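Local coordinates for protein cytochrome P450 (Novosphingobium aromaticivorans, PDB 3OFT) that belongs to the cytochrome P450 family of haem proteins and carries its iron protoporphyrin IX in a largely helical fold, at residues F14-P19 against A28-L33; Y278-V283 against G382-C387. One frame throughout, in Å; residues are numbered along the deposited sequence.

Interaction 1: F14-P19 against A28-L33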
# COMPACT_ATOMS: atom_id res chain seq x y z
N PHE A 14 4.21 21.32 7.93
CA PHE A 14 3.75 19.91 7.91
C PHE A 14 4.84 18.87 7.62
O PHE A 14 5.41 18.87 6.53
CB PHE A 14 2.62 19.78 6.89
CG PHE A 14 1.73 18.58 7.10
CD1 PHE A 14 0.57 18.68 7.89
CD2 PHE A 14 2.01 17.37 6.47
CE1 PHE A 14 -0.28 17.59 8.05
CE2 PHE A 14 1.18 16.25 6.66
CZ PHE A 14 0.01 16.39 7.44
N ASP A 15 5.10 17.97 8.58
CA ASP A 15 6.05 16.87 8.44
C ASP A 15 5.30 15.60 8.03
O ASP A 15 4.60 15.02 8.85
CB ASP A 15 6.77 16.62 9.77
CG ASP A 15 7.72 15.43 9.72
OD1 ASP A 15 8.30 15.18 10.80
OD2 ASP A 15 7.91 14.73 8.67
N ILE A 16 5.47 15.17 6.78
CA ILE A 16 4.75 13.99 6.28
C ILE A 16 5.04 12.67 7.02
O ILE A 16 4.20 11.73 7.01
CB ILE A 16 4.94 13.84 4.75
CG1 ILE A 16 6.43 13.59 4.44
CG2 ILE A 16 4.32 15.09 4.08
CD1 ILE A 16 6.87 13.87 3.00
N PHE A 17 6.18 12.60 7.69
CA PHE A 17 6.54 11.45 8.50
C PHE A 17 5.88 11.43 9.87
O PHE A 17 5.77 10.37 10.48
CB PHE A 17 8.08 11.27 8.58
CG PHE A 17 8.73 11.05 7.25
CD1 PHE A 17 8.59 9.83 6.59
CD2 PHE A 17 9.45 12.07 6.62
CE1 PHE A 17 9.18 9.61 5.34
CE2 PHE A 17 10.04 11.86 5.36
CZ PHE A 17 9.92 10.63 4.72
N ASN A 18 5.49 12.59 10.39
CA ASN A 18 4.74 12.63 11.65
C ASN A 18 3.72 13.76 11.67
O ASN A 18 3.92 14.78 12.33
CB ASN A 18 5.61 12.56 12.94
CG ASN A 18 7.05 12.99 12.74
OD1 ASN A 18 7.87 12.26 12.17
ND2 ASN A 18 7.38 14.16 13.26
N PRO A 19 2.62 13.60 10.91
CA PRO A 19 1.60 14.64 10.93
C PRO A 19 1.06 14.85 12.37
O PRO A 19 0.93 13.88 13.14
CB PRO A 19 0.53 14.10 9.99
CG PRO A 19 1.28 13.17 9.06
CD PRO A 19 2.31 12.53 9.95
N ALA A 28 -7.71 11.93 10.37
CA ALA A 28 -7.94 13.28 10.86
C ALA A 28 -6.65 14.14 10.70
O ALA A 28 -6.72 15.33 10.35
CB ALA A 28 -8.39 13.23 12.32
N ALA A 29 -5.49 13.56 10.99
CA ALA A 29 -4.20 14.31 10.90
C ALA A 29 -3.94 14.91 9.50
O ALA A 29 -3.52 16.06 9.38
CB ALA A 29 -3.02 13.45 11.35
N TRP A 30 -4.17 14.12 8.46
CA TRP A 30 -4.06 14.57 7.07
C TRP A 30 -5.16 15.53 6.66
O TRP A 30 -4.91 16.52 5.97
CB TRP A 30 -4.05 13.35 6.16
CG TRP A 30 -2.67 12.84 6.01
CD1 TRP A 30 -2.07 11.77 6.67
CD2 TRP A 30 -1.67 13.42 5.19
NE1 TRP A 30 -0.75 11.67 6.26
CE2 TRP A 30 -0.48 12.66 5.35
CE3 TRP A 30 -1.66 14.52 4.31
CZ2 TRP A 30 0.71 12.95 4.64
CZ3 TRP A 30 -0.47 14.82 3.63
CH2 TRP A 30 0.68 14.04 3.79
N LYS A 31 -6.38 15.24 7.11
CA LYS A 31 -7.51 16.09 6.76
C LYS A 31 -7.46 17.53 7.28
O LYS A 31 -8.18 18.39 6.77
CB LYS A 31 -8.86 15.43 7.14
CG LYS A 31 -9.25 14.34 6.13
CD LYS A 31 -10.59 13.68 6.45
CE LYS A 31 -11.76 14.62 6.15
NZ LYS A 31 -12.99 13.87 5.68
N THR A 32 -6.60 17.80 8.26
CA THR A 32 -6.35 19.18 8.70
C THR A 32 -5.97 20.07 7.51
O THR A 32 -6.28 21.28 7.50
CB THR A 32 -5.24 19.30 9.74
OG1 THR A 32 -4.01 18.80 9.17
CG2 THR A 32 -5.58 18.49 10.97
N LEU A 33 -5.32 19.47 6.51
CA LEU A 33 -4.88 20.24 5.34
C LEU A 33 -6.01 20.71 4.43
O LEU A 33 -5.81 21.59 3.62
CB LEU A 33 -3.83 19.46 4.50
CG LEU A 33 -2.44 19.24 5.10
CD1 LEU A 33 -1.58 18.45 4.08
CD2 LEU A 33 -1.78 20.58 5.42
O HOH W 1 1.88 10.29 6.68
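The Phe14 ring has Leu33 over one face and the carbonyl oxygen of Ala29 at its edge, in plane. Leu33 CD1 sits 4.1 Å from the centroid of the Phe14 ring and only 5° off its normal, a CH-pi contact nearly centred on the face. The Trp30 indole in turn receives Phe14 CE2 over one face, 3.6 Å above the plane and offset toward the rim. With planes at 54° and the centroids of the Phe14 ring and the Trp30 six-membered ring 4.8 Å apart, this is an edge-to-face pair, Phe14 supplying the edge.

The contact belongs to the N-terminal part of the P450 fold, where the loop between strand 11-12 and helix 26-31 folds back over that helix and the 3-10 turn following it. Phe14 reaches across because its CG lies anti to the backbone N (chi1 -159°). Strand 48-51 packs on the same cluster through Ile50, which touches Phe14, Ile16 and Leu33.

Ile16 and Pro19 meet Trp30 obliquely. The CG2 branch of Ile16 approaches Trp30 CH2 to 3.8 Å, whereas CG1 leads away from the helix; Pro19 CG comes within 3.8 Å of Trp30 NE1, and its CB lies against Ala29 CB.

Within each segment a side chain bonds to the backbone. Asp15 OD2 accepts from Phe17 N, met from above the carboxylate plane, in an Asx turn that accompanies the type I turn from Asp15 to Asn18. On the helix side, Thr32 OG1 donates to Ala29 O at 2.8 Å. One water joins the segments at the indole edge, accepting from Trp30 NE1 at 3.0 Å and donating to Ile16 O at 2.8 Å.

Interaction 2: Y278-V283 against G382-C387. With HX2 ((2R,5R)-hexane-2,5-diol), chain E; HEM (protoporphyrin IX containing Fe), chain D.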
# COMPACT_ATOMS: atom_id res chain seq x y z
N TYR A 278 -10.52 3.79 3.82
CA TYR A 278 -9.28 3.83 4.65
C TYR A 278 -7.96 3.81 3.89
O TYR A 278 -7.08 2.97 4.20
CB TYR A 278 -9.25 2.73 5.74
CG TYR A 278 -10.47 2.79 6.64
CD1 TYR A 278 -10.61 3.84 7.56
CD2 TYR A 278 -11.49 1.84 6.55
CE1 TYR A 278 -11.76 3.93 8.41
CE2 TYR A 278 -12.63 1.92 7.39
CZ TYR A 278 -12.74 2.95 8.33
OH TYR A 278 -13.84 3.07 9.17
N PRO A 279 -7.77 4.76 2.95
CA PRO A 279 -6.52 4.77 2.20
C PRO A 279 -5.39 5.39 3.01
O PRO A 279 -5.60 6.42 3.71
CB PRO A 279 -6.86 5.66 0.99
CG PRO A 279 -7.80 6.73 1.61
CD PRO A 279 -8.70 5.81 2.47
N THR A 280 -4.20 4.82 2.92
CA THR A 280 -3.10 5.37 3.73
C THR A 280 -1.82 5.52 2.94
O THR A 280 -0.75 5.73 3.54
CB THR A 280 -2.84 4.52 4.98
OG1 THR A 280 -2.41 3.19 4.62
CG2 THR A 280 -4.09 4.48 5.94
N VAL A 281 -1.92 5.36 1.61
CA VAL A 281 -0.72 5.44 0.76
C VAL A 281 -0.50 6.86 0.24
O VAL A 281 -1.45 7.51 -0.22
CB VAL A 281 -0.67 4.33 -0.36
CG1 VAL A 281 0.62 4.49 -1.15
CG2 VAL A 281 -0.68 2.89 0.29
N ALA A 282 0.72 7.37 0.37
CA ALA A 282 1.11 8.65 -0.27
C ALA A 282 2.33 8.41 -1.12
O ALA A 282 3.15 7.52 -0.78
CB ALA A 282 1.39 9.78 0.79
N VAL A 283 2.46 9.17 -2.22
CA VAL A 283 3.59 9.00 -3.13
C VAL A 283 4.31 10.30 -3.41
O VAL A 283 3.74 11.40 -3.23
CB VAL A 283 3.17 8.38 -4.49
CG1 VAL A 283 2.54 6.99 -4.28
CG2 VAL A 283 2.25 9.35 -5.30
N GLY A 382 4.02 8.62 7.71
CA GLY A 382 4.96 8.13 6.65
C GLY A 382 4.25 7.84 5.33
O GLY A 382 3.06 8.16 5.18
N ASN A 383 4.94 7.19 4.38
CA ASN A 383 4.38 6.97 3.06
C ASN A 383 3.26 5.94 3.07
O ASN A 383 2.39 6.02 2.24
CB ASN A 383 5.46 6.53 2.08
CG ASN A 383 6.63 7.52 2.04
OD1 ASN A 383 6.44 8.75 2.14
ND2 ASN A 383 7.86 6.98 1.98
N VAL A 384 3.28 5.00 4.01
CA VAL A 384 2.16 4.03 4.14
C VAL A 384 1.72 4.08 5.60
O VAL A 384 2.33 3.44 6.46
CB VAL A 384 2.60 2.59 3.78
CG1 VAL A 384 1.41 1.61 3.95
CG2 VAL A 384 3.15 2.51 2.35
N GLY A 385 0.69 4.88 5.88
CA GLY A 385 0.14 5.02 7.23
C GLY A 385 -0.51 3.74 7.69
O GLY A 385 -0.99 2.94 6.87
N ALA A 386 -0.49 3.50 8.99
CA ALA A 386 -0.93 2.22 9.52
C ALA A 386 -1.21 2.28 11.02
O ALA A 386 -0.67 3.15 11.73
CB ALA A 386 0.11 1.08 9.19
N CYS A 387 -2.09 1.38 11.48
CA CYS A 387 -2.13 1.05 12.90
C CYS A 387 -0.78 0.51 13.38
O CYS A 387 -0.19 -0.32 12.71
CB CYS A 387 -3.22 -0.01 13.15
SG CYS A 387 -4.81 0.65 12.95
C1 HX2 E . 7.32 4.78 -1.64
O1 HX2 E . 5.68 6.53 -1.12
C2 HX2 E . 5.90 5.10 -1.14
O2 HX2 E . 4.02 0.71 -2.43
C3 HX2 E . 4.80 4.36 -1.91
C4 HX2 E . 5.00 2.84 -1.93
C5 HX2 E . 3.71 2.09 -2.29
C6 HX2 E . 3.13 2.61 -3.62
CHA HEM D . 1.74 0.66 -7.28
CHB HEM D . -1.16 0.92 -3.37
CHC HEM D . -0.96 -3.88 -2.93
CHD HEM D . 2.67 -4.01 -6.08
C1A HEM D . 0.88 1.12 -6.30
C2A HEM D . 0.42 2.48 -6.18
C3A HEM D . -0.37 2.58 -5.12
C4A HEM D . -0.43 1.27 -4.49
CMA HEM D . -1.03 3.90 -4.64
CAA HEM D . 0.77 3.64 -7.17
CBA HEM D . 2.12 4.19 -6.78
CGA HEM D . 2.51 5.40 -7.62
O1A HEM D . 3.68 5.87 -7.48
O2A HEM D . 1.70 5.94 -8.43
C1B HEM D . -1.38 -0.37 -2.90
C2B HEM D . -2.28 -0.74 -1.84
C3B HEM D . -2.21 -2.08 -1.74
C4B HEM D . -1.27 -2.57 -2.73
CMB HEM D . -3.13 0.26 -1.03
CAB HEM D . -2.90 -3.06 -0.78
CBB HEM D . -3.71 -2.68 0.22
C1C HEM D . 0.03 -4.39 -3.73
C2C HEM D . 0.37 -5.80 -3.91
C3C HEM D . 1.42 -5.80 -4.78
C4C HEM D . 1.68 -4.45 -5.22
CMC HEM D . -0.33 -6.99 -3.18
CAC HEM D . 2.21 -6.98 -5.39
CBC HEM D . 2.42 -8.12 -4.74
C1D HEM D . 2.73 -2.80 -6.70
C2D HEM D . 3.67 -2.49 -7.77
C3D HEM D . 3.34 -1.06 -8.16
C4D HEM D . 2.29 -0.61 -7.29
CMD HEM D . 4.74 -3.44 -8.42
CAD HEM D . 4.07 -0.27 -9.29
CBD HEM D . 3.11 -0.28 -10.49
CGD HEM D . 3.74 0.66 -11.53
O1D HEM D . 4.63 1.47 -11.22
O2D HEM D . 3.33 0.64 -12.70
NA HEM D . 0.31 0.39 -5.25
NB HEM D . -0.84 -1.52 -3.44
NC HEM D . 0.81 -3.62 -4.57
ND HEM D . 1.96 -1.68 -6.44
FE HEM D . 0.51 -1.62 -4.97
O HOH W 2 0.56 8.26 3.78
O HOH W 3 2.31 -1.23 -3.45
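Thr280 O is gripped by two donors: Gly385 N at 2.9 Å, with an N-H...O angle of 158°, and a water that is shared with Gly382 O and has more acceptors in reach than protons. Val384 CA adds a CA-H...O contact to Thr280 O. The Thr280 side chain continues the grip, its OG1 donating to Gly385 O at 2.7 Å from above the carbonyl plane. With chi1 at 63°, OG1 stands between the backbone N and the carbonyl carbon. At Gly385 a CB would fall tight against Thr280 CB.

Ala282 N donates to Asn383 O at 2.8 Å, almost straight (167°) and in the carbonyl plane. This bond and that from Gly385 N flank a single antiparallel bridge, the non-hydrogen-bonded pair Val281 and Val384, which joins the residue just before strand 282-287, in the mixed sheet of this P450, to the loop leading into strand 386-394.

Val281, Ala282 and Asn383 also line the ligand pocket. Both Val281 methyls meet the haem: CG2 lies 3.8 Å from CMB, and CG1, anti to the backbone N, sits between haem CMA and C6 of (2R,5R)-hexane-2,5-diol. The diol O1 donates to Ala282 O at 2.7 Å, and Asn383 CB is 3.2 Å from the same O1. Asn383 OD1 is hydrogen-bonded instead to Tyr305 OH. Diol O2 lies 2.8 Å from the water bound to the haem iron.

How the interactions relate
Interaction 1 closes within the N-terminal 33 residues, well before interaction 2 brings 278-283 together with 382-387, near the C-terminus, 99 residues on. Their centres lie about 11 Å apart, and they touch directly: Ile16 O is 3.2 Å from Gly382 N, a probable hydrogen bond, and Phe17 CD1 packs on Gly382 CA. The mixed sheet connects them further. Its strand 303-307 carries Tyr305, which touches Ile16, Trp30 and Ala282, and helix 26-31 places Tyr26 against both Trp30 and Thr280. The N-terminal loop and helix thus back the outer side of a contact in which Val281 meets both the haem and the diol and Ala282 and Asn383 meet the diol.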